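Local coordinates for E3 ubiquitin-protein ligase HERC2 (Homo sapiens, PDB 4L1M) that probably acts as an E3 ubiquitin ligase, this part being its first RCC1-like domain, a seven-bladed beta-propeller, at residues V332-D345 against V349-D361. Residues are numbered along the deposited sequence; the frame is centred on the assembly and turned at random.
Sequences VHSWGSNDQCQHFD and VTKPEPAALPGLD
Lys351 reaches across to Ser334 and Asp345 with its side chain fully extended, CG anti to the backbone N (chi1 -179°), and NZ there serves at least three acceptors. Lys351 NZ forms a salt bridge with Asp345 OD2 at 3.0 Å, met on the syn side of the carboxylate, and donates to Ser334 OG and, within its own segment, to Ala355 O. Ser334 OG is held a second time by His343 ND1 at 2.7 Å, while Lys351 CB lies over the centre of the His343 ring. Ala355 O likewise takes two donors, Ser334 N and Lys351 NZ, from opposite faces of its carbonyl plane. The buried ammonium thus joins Ser334 of strand 332-335 and Asp345 in the following loop to Ala355 of strand 354-356.

The backbones pair antiparallel through Leu357 N to Val332 O (2.8 Å) and through a nearly straight bond from Gly336 N to Lys351 O, returned by Lys351 N to Gly336 O. A beta bulge shifts the register between Ser334 and Gly336. Further along, Asn338 N donates to Val349 O, Asn338 OD1 accepts from His343 N, and Asn338 ND2 bonds to Arg348 O. Leu357 CD2 sits over one face of Phe344, 4.2 Å from the ring centroid, and touches Asp345 CG.

Strand 354-356 is the outermost of a four-stranded propeller blade; strand 332-335 lies between it and strand 322-327, paired antiparallel with both, while Phe344 meets Trp30 of the neighbouring blade edge-to-face.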
loop_
_atom_site.group_PDB
_atom_site.type_symbol
_atom_site.label_atom_id
_atom_site.label_comp_id
_atom_site.label_asym_id
_atom_site.label_seq_id
_atom_site.Cartn_x
_atom_site.Cartn_y
_atom_site.Cartn_z
ATOM N N VAL A 332 9.506 3.565 15.203
ATOM C CA VAL A 332 8.457 2.819 14.507
ATOM C C VAL A 332 7.284 2.559 15.449
ATOM O O VAL A 332 7.401 1.797 16.406
ATOM C CB VAL A 332 8.994 1.477 13.973
ATOM C CG1 VAL A 332 7.945 0.777 13.125
ATOM C CG2 VAL A 332 10.268 1.705 13.166
ATOM N N HIS A 333 6.149 3.193 15.165
ATOM C CA HIS A 333 4.927 3.077 15.988
ATOM C C HIS A 333 3.960 2.107 15.331
ATOM O O HIS A 333 3.938 1.970 14.117
ATOM C CB HIS A 333 4.274 4.438 16.097
ATOM C CG HIS A 333 5.086 5.433 16.869
ATOM N ND1 HIS A 333 4.648 5.985 18.055
ATOM C CD2 HIS A 333 6.309 5.974 16.633
ATOM C CE1 HIS A 333 5.565 6.813 18.520
ATOM N NE2 HIS A 333 6.586 6.824 17.679
ATOM N N SER A 334 3.149 1.437 16.127
ATOM C CA SER A 334 2.108 0.580 15.560
ATOM C C SER A 334 0.827 0.653 16.379
ATOM O O SER A 334 0.839 1.074 17.525
ATOM C CB SER A 334 2.583 -0.864 15.496
ATOM O OG SER A 334 2.539 -1.470 16.778
ATOM N N TRP A 335 -0.268 0.223 15.777
ATOM C CA TRP A 335 -1.568 0.120 16.460
ATOM C C TRP A 335 -2.485 -0.796 15.674
ATOM O O TRP A 335 -2.215 -1.115 14.513
ATOM C CB TRP A 335 -2.236 1.503 16.603
ATOM C CG TRP A 335 -2.675 2.077 15.306
ATOM C CD1 TRP A 335 -3.875 1.929 14.737
ATOM C CD2 TRP A 335 -1.904 2.890 14.425
ATOM N NE1 TRP A 335 -3.930 2.611 13.548
ATOM C CE2 TRP A 335 -2.721 3.213 13.340
ATOM C CE3 TRP A 335 -0.606 3.403 14.463
ATOM C CZ2 TRP A 335 -2.286 4.009 12.284
ATOM C CZ3 TRP A 335 -0.176 4.198 13.406
ATOM C CH2 TRP A 335 -1.017 4.480 12.326
ATOM N N GLY A 336 -3.583 -1.185 16.312
ATOM C CA GLY A 336 -4.626 -1.944 15.643
ATOM C C GLY A 336 -4.745 -3.365 16.133
ATOM O O GLY A 336 -4.503 -3.661 17.306
ATOM N N SER A 337 -5.156 -4.248 15.228
ATOM C CA SER A 337 -5.501 -5.608 15.603
ATOM C C SER A 337 -4.249 -6.373 15.998
ATOM O O SER A 337 -3.171 -6.139 15.448
ATOM C CB SER A 337 -6.231 -6.304 14.447
ATOM O OG SER A 337 -6.313 -7.706 14.650
ATOM N N ASN A 338 -4.404 -7.284 16.958
ATOM C CA ASN A 338 -3.309 -8.147 17.391
ATOM C C ASN A 338 -3.752 -9.609 17.523
ATOM O O ASN A 338 -3.226 -10.355 18.360
ATOM C CB ASN A 338 -2.730 -7.631 18.709
ATOM C CG ASN A 338 -1.347 -8.193 19.005
ATOM O OD1 ASN A 338 -0.574 -8.475 18.099
ATOM N ND2 ASN A 338 -1.032 -8.354 20.292
ATOM N N ASP A 339 -4.681 -10.025 16.664
ATOM C CA ASP A 339 -5.169 -11.426 16.654
ATOM C C ASP A 339 -4.101 -12.453 16.277
ATOM O O ASP A 339 -4.197 -13.600 16.673
ATOM C CB ASP A 339 -6.391 -11.590 15.736
ATOM C CG ASP A 339 -6.192 -10.987 14.330
ATOM O OD1 ASP A 339 -5.072 -10.617 13.931
ATOM O OD2 ASP A 339 -7.196 -10.881 13.606
ATOM N N GLN A 340 -3.091 -12.016 15.516
ATOM C CA GLN A 340 -1.974 -12.854 15.045
ATOM C C GLN A 340 -0.602 -12.287 15.425
ATOM O O GLN A 340 0.357 -12.414 14.659
ATOM C CB GLN A 340 -2.016 -12.953 13.524
ATOM C CG GLN A 340 -3.352 -13.389 12.946
ATOM C CD GLN A 340 -3.585 -14.875 13.080
ATOM O OE1 GLN A 340 -2.806 -15.596 13.709
ATOM N NE2 GLN A 340 -4.665 -15.347 12.478
ATOM N N CYS A 341 -0.512 -11.644 16.587
ATOM C CA CYS A 341 0.751 -11.104 17.066
ATOM C C CYS A 341 1.416 -10.103 16.124
ATOM O O CYS A 341 2.645 -10.053 16.049
ATOM C CB CYS A 341 1.710 -12.249 17.360
ATOM S SG CYS A 341 1.032 -13.373 18.598
ATOM N N GLN A 342 0.612 -9.282 15.440
ATOM C CA GLN A 342 1.143 -8.211 14.581
ATOM C C GLN A 342 1.940 -7.196 15.379
ATOM O O GLN A 342 2.663 -6.375 14.794
ATOM C CB GLN A 342 0.021 -7.431 13.878
ATOM C CG GLN A 342 -0.818 -8.213 12.888
ATOM C CD GLN A 342 -1.966 -8.918 13.557
ATOM O OE1 GLN A 342 -1.774 -9.560 14.580
ATOM N NE2 GLN A 342 -3.164 -8.787 13.003
ATOM N N HIS A 343 1.748 -7.210 16.698
ATOM C CA HIS A 343 2.437 -6.311 17.612
ATOM C C HIS A 343 3.138 -7.118 18.673
ATOM O O HIS A 343 2.493 -7.663 19.563
ATOM C CB HIS A 343 1.427 -5.375 18.260
ATOM C CG HIS A 343 0.538 -4.714 17.272
ATOM N ND1 HIS A 343 0.874 -3.535 16.647
ATOM C CD2 HIS A 343 -0.654 -5.086 16.764
ATOM C CE1 HIS A 343 -0.088 -3.192 15.811
ATOM N NE2 HIS A 343 -1.027 -4.119 15.863
ATOM N N PHE A 344 4.462 -7.160 18.610
ATOM C CA PHE A 344 5.226 -7.984 19.532
ATOM C C PHE A 344 5.382 -7.350 20.903
ATOM O O PHE A 344 5.971 -7.944 21.766
ATOM C CB PHE A 344 6.596 -8.319 18.946
ATOM C CG PHE A 344 7.479 -7.117 18.696
ATOM C CD1 PHE A 344 8.130 -6.479 19.732
ATOM C CD2 PHE A 344 7.681 -6.650 17.419
ATOM C CE1 PHE A 344 8.944 -5.386 19.492
ATOM C CE2 PHE A 344 8.494 -5.558 17.171
ATOM C CZ PHE A 344 9.122 -4.925 18.205
ATOM N N ASP A 345 4.857 -6.146 21.109
ATOM C CA ASP A 345 5.008 -5.462 22.393
ATOM C C ASP A 345 3.776 -5.553 23.279
ATOM O O ASP A 345 3.758 -4.958 24.351
ATOM C CB ASP A 345 5.360 -3.978 22.177
ATOM C CG ASP A 345 4.232 -3.191 21.521
ATOM O OD1 ASP A 345 3.404 -3.810 20.816
ATOM O OD2 ASP A 345 4.187 -1.953 21.702
ATOM N N VAL A 349 -5.336 -8.713 22.654
ATOM C CA VAL A 349 -5.783 -8.963 21.259
ATOM C C VAL A 349 -5.898 -7.724 20.385
ATOM O O VAL A 349 -6.085 -7.851 19.180
ATOM C CB VAL A 349 -7.146 -9.698 21.195
ATOM C CG1 VAL A 349 -7.055 -11.049 21.913
ATOM C CG2 VAL A 349 -8.278 -8.833 21.763
ATOM N N THR A 350 -5.810 -6.539 20.988
ATOM C CA THR A 350 -5.642 -5.284 20.232
ATOM C C THR A 350 -4.627 -4.353 20.893
ATOM O O THR A 350 -4.262 -4.533 22.058
ATOM C CB THR A 350 -6.975 -4.508 20.029
ATOM O OG1 THR A 350 -7.411 -3.947 21.261
ATOM C CG2 THR A 350 -8.052 -5.398 19.468
ATOM N N LYS A 351 -4.135 -3.405 20.103
ATOM C CA LYS A 351 -3.279 -2.313 20.575
ATOM C C LYS A 351 -4.022 -1.034 20.214
ATOM O O LYS A 351 -3.889 -0.532 19.087
ATOM C CB LYS A 351 -1.897 -2.358 19.887
ATOM C CG LYS A 351 -0.933 -1.273 20.353
ATOM C CD LYS A 351 0.422 -1.395 19.661
ATOM C CE LYS A 351 1.410 -0.361 20.197
ATOM N NZ LYS A 351 2.759 -0.483 19.574
ATOM N N PRO A 352 -4.854 -0.530 21.139
ATOM C CA PRO A 352 -5.789 0.565 20.850
ATOM C C PRO A 352 -5.160 1.834 20.303
ATOM O O PRO A 352 -5.684 2.415 19.352
ATOM C CB PRO A 352 -6.428 0.846 22.219
ATOM C CG PRO A 352 -6.372 -0.452 22.928
ATOM C CD PRO A 352 -5.079 -1.085 22.492
ATOM N N GLU A 353 -4.067 2.269 20.910
ATOM C CA GLU A 353 -3.446 3.515 20.523
ATOM C C GLU A 353 -2.021 3.300 20.038
ATOM O O GLU A 353 -1.376 2.343 20.445
ATOM C CB GLU A 353 -3.453 4.484 21.686
ATOM C CG GLU A 353 -4.833 4.692 22.260
ATOM C CD GLU A 353 -5.075 6.148 22.579
ATOM O OE1 GLU A 353 -5.533 6.427 23.682
ATOM O OE2 GLU A 353 -4.786 7.016 21.712
ATOM N N PRO A 354 -1.532 4.207 19.173
ATOM C CA PRO A 354 -0.165 4.131 18.690
ATOM C C PRO A 354 0.860 4.267 19.802
ATOM O O PRO A 354 0.661 5.021 20.750
ATOM C CB PRO A 354 -0.056 5.319 17.721
ATOM C CG PRO A 354 -1.464 5.697 17.400
ATOM C CD PRO A 354 -2.266 5.349 18.597
ATOM N N ALA A 355 1.946 3.529 19.677
ATOM C CA ALA A 355 3.040 3.596 20.639
ATOM C C ALA A 355 4.280 3.003 19.989
ATOM O O ALA A 355 4.178 2.096 19.166
ATOM C CB ALA A 355 2.692 2.849 21.917
ATOM N N ALA A 356 5.434 3.553 20.327
ATOM C CA ALA A 356 6.698 3.124 19.752
ATOM C C ALA A 356 6.923 1.673 20.085
ATOM O O ALA A 356 6.650 1.252 21.198
ATOM C CB ALA A 356 7.844 3.966 20.297
ATOM N N LEU A 357 7.376 0.908 19.103
ATOM C CA LEU A 357 7.825 -0.436 19.345
ATOM C C LEU A 357 9.240 -0.343 19.877
ATOM O O LEU A 357 10.033 0.436 19.358
ATOM C CB LEU A 357 7.810 -1.238 18.056
ATOM C CG LEU A 357 6.422 -1.576 17.521
ATOM C CD1 LEU A 357 6.483 -1.990 16.064
ATOM C CD2 LEU A 357 5.776 -2.666 18.364
ATOM N N PRO A 358 9.555 -1.123 20.920
ATOM C CA PRO A 358 10.874 -1.074 21.529
ATOM C C PRO A 358 11.867 -1.882 20.730
ATOM O O PRO A 358 11.457 -2.740 19.932
ATOM C CB PRO A 358 10.649 -1.715 22.894
ATOM C CG PRO A 358 9.561 -2.703 22.648
ATOM C CD PRO A 358 8.676 -2.099 21.592
ATOM N N GLY A 359 13.155 -1.605 20.943
ATOM C CA GLY A 359 14.229 -2.251 20.214
ATOM C C GLY A 359 14.635 -1.571 18.911
ATOM O O GLY A 359 15.784 -1.712 18.484
ATOM N N LEU A 360 13.715 -0.826 18.286
ATOM C CA LEU A 360 13.876 -0.350 16.901
ATOM C C LEU A 360 14.423 1.077 16.719
ATOM O O LEU A 360 14.890 1.437 15.614
ATOM C CB LEU A 360 12.534 -0.429 16.201
ATOM C CG LEU A 360 11.857 -1.798 16.159
ATOM C CD1 LEU A 360 10.612 -1.747 15.277
ATOM C CD2 LEU A 360 12.815 -2.876 15.660
ATOM N N ASP A 361 14.351 1.881 17.782
ATOM C CA ASP A 361 14.825 3.281 17.760
ATOM C C ASP A 361 16.290 3.406 17.315
ATOM O O ASP A 361 16.673 4.395 16.705
ATOM C CB ASP A 361 14.653 3.936 19.150
ATOM C CG ASP A 361 13.285 3.650 19.768
ATOM O OD1 ASP A 361 12.266 4.236 19.320
ATOM O OD2 ASP A 361 13.232 2.816 20.701
#